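Local atomic coordinates of ancestral D-type dye decolorizing peroxidase (PDB entry 7ANV), a protein that probably uses a haem cofactor and hydrogen peroxide to oxidise dyes and related aromatic compounds, as other fungal dye-decolorizing peroxidases do. Residues P432-M446 against E457-R469. Sequence-based numbering, arbitrary orientation.
Sequences PIIGQAANNDGARTM and ELSLPTELFVVPR. With HEM (protoporphyrin IX containing Fe), chain B.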
loop_
_atom_site.group_PDB
_atom_site.type_symbol
_atom_site.label_atom_id
_atom_site.label_comp_id
_atom_site.label_asym_id
_atom_site.label_seq_id
_atom_site.Cartn_x
_atom_site.Cartn_y
_atom_site.Cartn_z
ATOM N N PRO A 432 -6.401 -11.871 -7.347
ATOM C CA PRO A 432 -6.492 -11.509 -8.760
ATOM C C PRO A 432 -5.966 -10.102 -9.080
ATOM O O PRO A 432 -5.670 -9.808 -10.267
ATOM C CB PRO A 432 -8.000 -11.561 -9.011
ATOM C CG PRO A 432 -8.598 -11.205 -7.704
ATOM C CD PRO A 432 -7.706 -11.850 -6.656
ATOM N N ILE A 433 -5.764 -9.278 -8.039
ATOM C CA ILE A 433 -5.255 -7.897 -8.185
ATOM C C ILE A 433 -3.725 -7.898 -8.158
ATOM O O ILE A 433 -3.167 -7.359 -9.104
ATOM C CB ILE A 433 -5.869 -6.949 -7.153
ATOM C CG1 ILE A 433 -7.401 -7.080 -7.107
ATOM C CG2 ILE A 433 -5.415 -5.522 -7.367
ATOM C CD1 ILE A 433 -8.108 -6.749 -8.413
ATOM N N ILE A 434 -3.094 -8.479 -7.130
ATOM C CA ILE A 434 -1.638 -8.369 -6.877
ATOM C C ILE A 434 -0.945 -9.734 -6.875
ATOM O O ILE A 434 0.285 -9.735 -6.784
ATOM C CB ILE A 434 -1.373 -7.615 -5.569
ATOM C CG1 ILE A 434 -1.937 -8.338 -4.359
ATOM C CG2 ILE A 434 -1.852 -6.159 -5.682
ATOM C CD1 ILE A 434 -1.307 -7.905 -3.037
ATOM N N GLY A 435 -1.680 -10.849 -6.942
ATOM C CA GLY A 435 -1.075 -12.185 -6.796
ATOM C C GLY A 435 -0.140 -12.481 -7.945
ATOM O O GLY A 435 -0.542 -12.241 -9.098
ATOM N N GLN A 436 1.044 -13.009 -7.645
ATOM C CA GLN A 436 2.074 -13.341 -8.678
ATOM C C GLN A 436 2.550 -14.772 -8.488
ATOM O O GLN A 436 2.852 -15.133 -7.315
ATOM C CB GLN A 436 3.232 -12.350 -8.580
ATOM C CG GLN A 436 2.780 -10.939 -8.851
ATOM C CD GLN A 436 3.897 -9.949 -9.034
ATOM O OE1 GLN A 436 3.952 -9.280 -10.067
ATOM N NE2 GLN A 436 4.811 -9.876 -8.072
ATOM N N ALA A 437 2.639 -15.520 -9.597
ATOM C CA ALA A 437 3.032 -16.953 -9.621
ATOM C C ALA A 437 4.555 -17.085 -9.647
ATOM O O ALA A 437 5.254 -16.081 -9.883
ATOM C CB ALA A 437 2.369 -17.671 -10.764
ATOM N N ALA A 438 5.035 -18.282 -9.296
ATOM C CA ALA A 438 6.448 -18.571 -8.950
ATOM C C ALA A 438 7.345 -18.455 -10.190
ATOM O O ALA A 438 8.463 -17.926 -10.050
ATOM C CB ALA A 438 6.558 -19.941 -8.323
ATOM N N ASN A 439 6.895 -18.939 -11.351
ATOM C CA ASN A 439 7.700 -18.863 -12.603
ATOM C C ASN A 439 7.134 -17.772 -13.515
ATOM O O ASN A 439 5.967 -17.386 -13.335
ATOM C CB ASN A 439 7.827 -20.232 -13.274
ATOM C CG ASN A 439 8.838 -21.107 -12.557
ATOM O OD1 ASN A 439 9.580 -20.620 -11.702
ATOM N ND2 ASN A 439 8.878 -22.390 -12.879
ATOM N N ASN A 440 8.004 -17.326 -14.425
ATOM C CA ASN A 440 7.654 -16.295 -15.431
ATOM C C ASN A 440 6.396 -16.764 -16.145
ATOM O O ASN A 440 5.580 -15.927 -16.493
ATOM C CB ASN A 440 8.829 -15.890 -16.328
ATOM C CG ASN A 440 8.906 -14.384 -16.434
ATOM O OD1 ASN A 440 9.155 -13.700 -15.447
ATOM N ND2 ASN A 440 8.608 -13.863 -17.608
ATOM N N ASP A 441 6.175 -18.078 -16.159
ATOM C CA ASP A 441 4.930 -18.674 -16.707
ATOM C C ASP A 441 3.890 -18.428 -15.597
ATOM O O ASP A 441 3.659 -19.293 -14.728
ATOM C CB ASP A 441 5.211 -20.134 -17.074
ATOM C CG ASP A 441 4.128 -21.155 -16.765
ATOM O OD1 ASP A 441 4.053 -21.640 -15.610
ATOM O OD2 ASP A 441 3.423 -21.524 -17.713
ATOM N N GLY A 442 3.281 -17.253 -15.602
ATOM C CA GLY A 442 2.397 -16.936 -14.482
ATOM C C GLY A 442 0.988 -17.396 -14.711
ATOM O O GLY A 442 0.138 -16.539 -14.683
ATOM N N ALA A 443 0.755 -18.689 -14.896
ATOM C CA ALA A 443 -0.637 -19.151 -15.010
ATOM C C ALA A 443 -1.245 -18.993 -13.614
ATOM O O ALA A 443 -0.674 -19.463 -12.653
ATOM C CB ALA A 443 -0.674 -20.571 -15.460
ATOM N N ARG A 444 -2.324 -18.250 -13.535
ATOM C CA ARG A 444 -2.988 -17.963 -12.244
ATOM C C ARG A 444 -4.447 -18.367 -12.407
ATOM O O ARG A 444 -5.027 -18.120 -13.464
ATOM C CB ARG A 444 -2.827 -16.489 -11.832
ATOM C CG ARG A 444 -1.400 -16.013 -11.603
ATOM C CD ARG A 444 -1.364 -14.520 -11.264
ATOM N NE ARG A 444 -2.152 -13.606 -12.134
ATOM C CZ ARG A 444 -2.877 -12.558 -11.729
ATOM N NH1 ARG A 444 -2.918 -12.180 -10.475
ATOM N NH2 ARG A 444 -3.545 -11.807 -12.603
ATOM N N THR A 445 -4.997 -18.995 -11.393
ATOM C CA THR A 445 -6.426 -19.351 -11.338
ATOM C C THR A 445 -7.003 -18.764 -10.058
ATOM O O THR A 445 -6.253 -18.451 -9.103
ATOM C CB THR A 445 -6.628 -20.874 -11.383
ATOM O OG1 THR A 445 -6.102 -21.401 -10.165
ATOM C CG2 THR A 445 -5.946 -21.502 -12.579
ATOM N N MET A 446 -8.314 -18.676 -10.016
ATOM C CA MET A 446 -9.020 -18.258 -8.783
ATOM C C MET A 446 -10.323 -19.025 -8.715
ATOM O O MET A 446 -11.027 -19.019 -9.713
ATOM C CB MET A 446 -9.239 -16.741 -8.797
ATOM C CG MET A 446 -10.002 -16.248 -7.645
ATOM S SD MET A 446 -10.393 -14.472 -7.947
ATOM C CE MET A 446 -11.132 -14.129 -6.357
ATOM N N GLU A 457 -13.143 -22.903 -11.459
ATOM C CA GLU A 457 -11.907 -22.093 -11.536
ATOM C C GLU A 457 -12.110 -21.021 -12.597
ATOM O O GLU A 457 -12.657 -21.302 -13.686
ATOM C CB GLU A 457 -10.703 -22.922 -11.984
ATOM C CG GLU A 457 -10.253 -24.001 -11.016
ATOM C CD GLU A 457 -9.681 -23.456 -9.736
ATOM O OE1 GLU A 457 -9.371 -22.259 -9.728
ATOM O OE2 GLU A 457 -9.587 -24.203 -8.738
ATOM N N LEU A 458 -11.672 -19.829 -12.302
ATOM C CA LEU A 458 -11.593 -18.752 -13.288
ATOM C C LEU A 458 -10.107 -18.602 -13.627
ATOM O O LEU A 458 -9.274 -18.507 -12.728
ATOM C CB LEU A 458 -12.251 -17.551 -12.612
ATOM C CG LEU A 458 -12.418 -16.313 -13.469
ATOM C CD1 LEU A 458 -13.416 -16.551 -14.583
ATOM C CD2 LEU A 458 -12.829 -15.150 -12.579
ATOM N N SER A 459 -9.756 -18.804 -14.878
ATOM C CA SER A 459 -8.371 -18.620 -15.351
ATOM C C SER A 459 -8.109 -17.117 -15.471
ATOM O O SER A 459 -8.868 -16.471 -16.186
ATOM C CB SER A 459 -8.206 -19.327 -16.661
ATOM O OG SER A 459 -6.885 -19.196 -17.102
ATOM N N LEU A 460 -7.107 -16.567 -14.789
ATOM C CA LEU A 460 -6.799 -15.122 -14.940
ATOM C C LEU A 460 -5.988 -14.984 -16.219
ATOM O O LEU A 460 -5.428 -15.974 -16.691
ATOM C CB LEU A 460 -6.088 -14.617 -13.683
ATOM C CG LEU A 460 -6.910 -14.826 -12.413
ATOM C CD1 LEU A 460 -6.121 -14.578 -11.140
ATOM C CD2 LEU A 460 -8.176 -13.983 -12.456
ATOM N N PRO A 461 -6.025 -13.818 -16.894
ATOM C CA PRO A 461 -5.230 -13.627 -18.105
ATOM C C PRO A 461 -3.734 -13.821 -17.831
ATOM O O PRO A 461 -3.302 -13.513 -16.774
ATOM C CB PRO A 461 -5.480 -12.171 -18.506
ATOM C CG PRO A 461 -6.794 -11.805 -17.825
ATOM C CD PRO A 461 -6.846 -12.648 -16.563
ATOM N N THR A 462 -2.991 -14.284 -18.842
ATOM C CA THR A 462 -1.512 -14.369 -18.827
ATOM C C THR A 462 -0.946 -12.983 -18.539
ATOM O O THR A 462 -0.038 -12.875 -17.739
ATOM C CB THR A 462 -0.982 -14.865 -20.180
ATOM O OG1 THR A 462 -1.845 -15.930 -20.586
ATOM C CG2 THR A 462 0.458 -15.300 -20.096
ATOM N N GLU A 463 -1.508 -11.956 -19.175
ATOM C CA GLU A 463 -1.087 -10.538 -18.968
ATOM C C GLU A 463 -1.635 -10.094 -17.602
ATOM O O GLU A 463 -2.865 -10.121 -17.415
ATOM C CB GLU A 463 -1.617 -9.669 -20.111
ATOM C CG GLU A 463 -1.207 -8.203 -20.060
ATOM C CD GLU A 463 -1.812 -7.363 -21.184
ATOM O OE1 GLU A 463 -2.997 -7.587 -21.509
ATOM O OE2 GLU A 463 -1.102 -6.527 -21.759
ATOM N N LEU A 464 -0.772 -9.742 -16.663
ATOM C CA LEU A 464 -1.245 -9.291 -15.332
ATOM C C LEU A 464 -2.087 -8.020 -15.484
ATOM O O LEU A 464 -1.816 -7.232 -16.380
ATOM C CB LEU A 464 -0.048 -8.975 -14.434
ATOM C CG LEU A 464 0.923 -10.116 -14.223
ATOM C CD1 LEU A 464 2.090 -9.638 -13.388
ATOM C CD2 LEU A 464 0.230 -11.316 -13.589
ATOM N N PHE A 465 -2.945 -7.746 -14.516
ATOM C CA PHE A 465 -3.674 -6.459 -14.440
ATOM C C PHE A 465 -2.810 -5.400 -13.780
ATOM O O PHE A 465 -3.079 -4.238 -13.971
ATOM C CB PHE A 465 -4.925 -6.585 -13.584
ATOM C CG PHE A 465 -5.879 -7.620 -14.100
ATOM C CD1 PHE A 465 -6.273 -7.601 -15.425
ATOM C CD2 PHE A 465 -6.434 -8.552 -13.222
ATOM C CE1 PHE A 465 -7.146 -8.572 -15.901
ATOM C CE2 PHE A 465 -7.344 -9.479 -13.691
ATOM C CZ PHE A 465 -7.661 -9.506 -15.039
ATOM N N VAL A 466 -1.926 -5.831 -12.896
ATOM C CA VAL A 466 -1.013 -4.959 -12.111
ATOM C C VAL A 466 0.410 -5.395 -12.427
ATOM O O VAL A 466 0.718 -6.603 -12.305
ATOM C CB VAL A 466 -1.334 -5.016 -10.611
ATOM C CG1 VAL A 466 -0.295 -4.255 -9.831
ATOM C CG2 VAL A 466 -2.733 -4.482 -10.359
ATOM N N VAL A 467 1.227 -4.472 -12.903
ATOM C CA VAL A 467 2.607 -4.787 -13.358
ATOM C C VAL A 467 3.560 -4.015 -12.465
ATOM O O VAL A 467 3.594 -2.767 -12.501
ATOM C CB VAL A 467 2.845 -4.441 -14.833
ATOM C CG1 VAL A 467 4.264 -4.796 -15.221
ATOM C CG2 VAL A 467 1.827 -5.131 -15.745
ATOM N N PRO A 468 4.302 -4.688 -11.571
ATOM C CA PRO A 468 5.256 -3.962 -10.740
ATOM C C PRO A 468 6.337 -3.321 -11.629
ATOM O O PRO A 468 6.864 -3.989 -12.536
ATOM C CB PRO A 468 5.849 -5.025 -9.823
ATOM C CG PRO A 468 4.812 -6.161 -9.881
ATOM C CD PRO A 468 4.321 -6.141 -11.318
ATOM N N ARG A 469 6.666 -2.052 -11.350
ATOM C CA ARG A 469 7.680 -1.290 -12.112
ATOM C C ARG A 469 8.864 -0.928 -11.217
ATOM O O ARG A 469 9.833 -0.355 -11.726
ATOM C CB ARG A 469 7.020 -0.090 -12.774
ATOM C CG ARG A 469 6.001 -0.493 -13.822
ATOM C CD ARG A 469 6.643 -1.255 -14.975
ATOM N NE ARG A 469 5.699 -1.604 -16.047
ATOM C CZ ARG A 469 5.929 -2.455 -17.057
ATOM N NH1 ARG A 469 7.082 -3.105 -17.148
ATOM N NH2 ARG A 469 4.979 -2.668 -17.961
HETATM C CHA HEM B . -7.293 -2.894 0.478
HETATM C CHB HEM B . -6.774 -2.047 -4.263
HETATM C CHC HEM B . -2.049 -3.316 -3.930
HETATM C CHD HEM B . -2.755 -4.522 0.711
HETATM C C1A HEM B . -7.539 -2.545 -0.837
HETATM C C2A HEM B . -8.784 -2.081 -1.329
HETATM C C3A HEM B . -8.652 -1.858 -2.664
HETATM C C4A HEM B . -7.303 -2.157 -3.002
HETATM C CMA HEM B . -9.711 -1.334 -3.620
HETATM C CAA HEM B . -10.078 -1.934 -0.537
HETATM C CBA HEM B . -10.174 -0.691 0.330
HETATM C CGA HEM B . -9.963 -0.943 1.796
HETATM O O1A HEM B . -10.369 -1.941 2.418
HETATM O O2A HEM B . -9.390 -0.100 2.409
HETATM C C1B HEM B . -5.428 -2.323 -4.569
HETATM C C2B HEM B . -4.853 -2.126 -5.864
HETATM C C3B HEM B . -3.531 -2.454 -5.789
HETATM C C4B HEM B . -3.292 -2.869 -4.379
HETATM C CMB HEM B . -5.568 -1.651 -7.099
HETATM C CAB HEM B . -2.456 -2.396 -6.808
HETATM C CBB HEM B . -2.475 -1.615 -7.916
HETATM C C1C HEM B . -1.823 -3.790 -2.629
HETATM C C2C HEM B . -0.630 -4.350 -2.145
HETATM C C3C HEM B . -0.863 -4.718 -0.832
HETATM C C4C HEM B . -2.202 -4.360 -0.524
HETATM C CMC HEM B . 0.656 -4.509 -2.944
HETATM C CAC HEM B . 0.008 -5.367 0.151
HETATM C CBC HEM B . 1.048 -6.113 -0.194
HETATM C C1D HEM B . -4.052 -4.102 1.009
HETATM C C2D HEM B . -4.561 -4.212 2.386
HETATM C C3D HEM B . -5.835 -3.771 2.306
HETATM C C4D HEM B . -6.080 -3.401 0.894
HETATM C CMD HEM B . -3.874 -4.696 3.659
HETATM C CAD HEM B . -6.821 -3.667 3.449
HETATM C CBD HEM B . -7.536 -4.995 3.748
HETATM C CGD HEM B . -8.399 -4.893 4.971
HETATM O O1D HEM B . -9.564 -5.355 4.865
HETATM O O2D HEM B . -7.965 -4.420 6.053
HETATM N NA HEM B . -6.620 -2.582 -1.878
HETATM N NB HEM B . -4.468 -2.741 -3.729
HETATM N NC HEM B . -2.793 -3.841 -1.651
HETATM N ND HEM B . -4.983 -3.656 0.131
HETATM FE FE HEM B . -4.771 -3.259 -1.743
HETATM O O HOH W 1 -2.623 -8.572 -11.663
HETATM O O HOH W 2 1.440 -8.010 -10.171
HETATM O O HOH W 3 -4.115 -11.392 -15.171
HETATM O O HOH W 4 -7.919 -21.770 -7.756
#
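The guanidinium of Arg-444 is sandwiched between two leucines: CD1 of Leu-460 sits over the centre of one face, 3.9 Å from CZ, and CD2 of Leu-464 lies on the opposite face, offset toward the rim. Arg-444 stands at the end of a short antiparallel beta hairpin, 445-446 against 458-459, next to the haem pocket of the peroxidase's C-terminal ferredoxin-like half. At the guanidinium's edge, in plane, NH2 donates to water 3, which donates to the carbonyls of Pro-461 and Glu-463 and stands over one face of the Phe-465 ring. At the edge of that ring, Pro-432 O lies 3.3 Å from Phe-465 CD2. Met-446 and Leu-458 form the hairpin's hydrogen-bonded pair, and Leu-460 N extends the pairing to Arg-444 O at 2.9 Å. The arginine reaches across the mouth of the 436-443 loop, and the bend at chi3 (-48°) turns its guanidinium in between the leucines; NH1 makes a weak bond to Gly-435 O, and NE is buried without a polar partner. A methionine in its place would probably leave Gly-435 O and water 3 without this donor and open a gap between the two leucines. Toward the haem, Ile-433 and Val-466 meet through their CG2 methyls, and both also touch the porphyrin, as does Ile-434. Water 1 joins Ile-433 O to Val-466 N. Gln-436 is anchored by NE2 to Leu-115 O and Asp-117, while its OE1 meets CG of Pro-468 at 3.2 Å and accepts from water 2, whose other hydrogen goes to Val-466 O, 2.7 Å from the water oxygen.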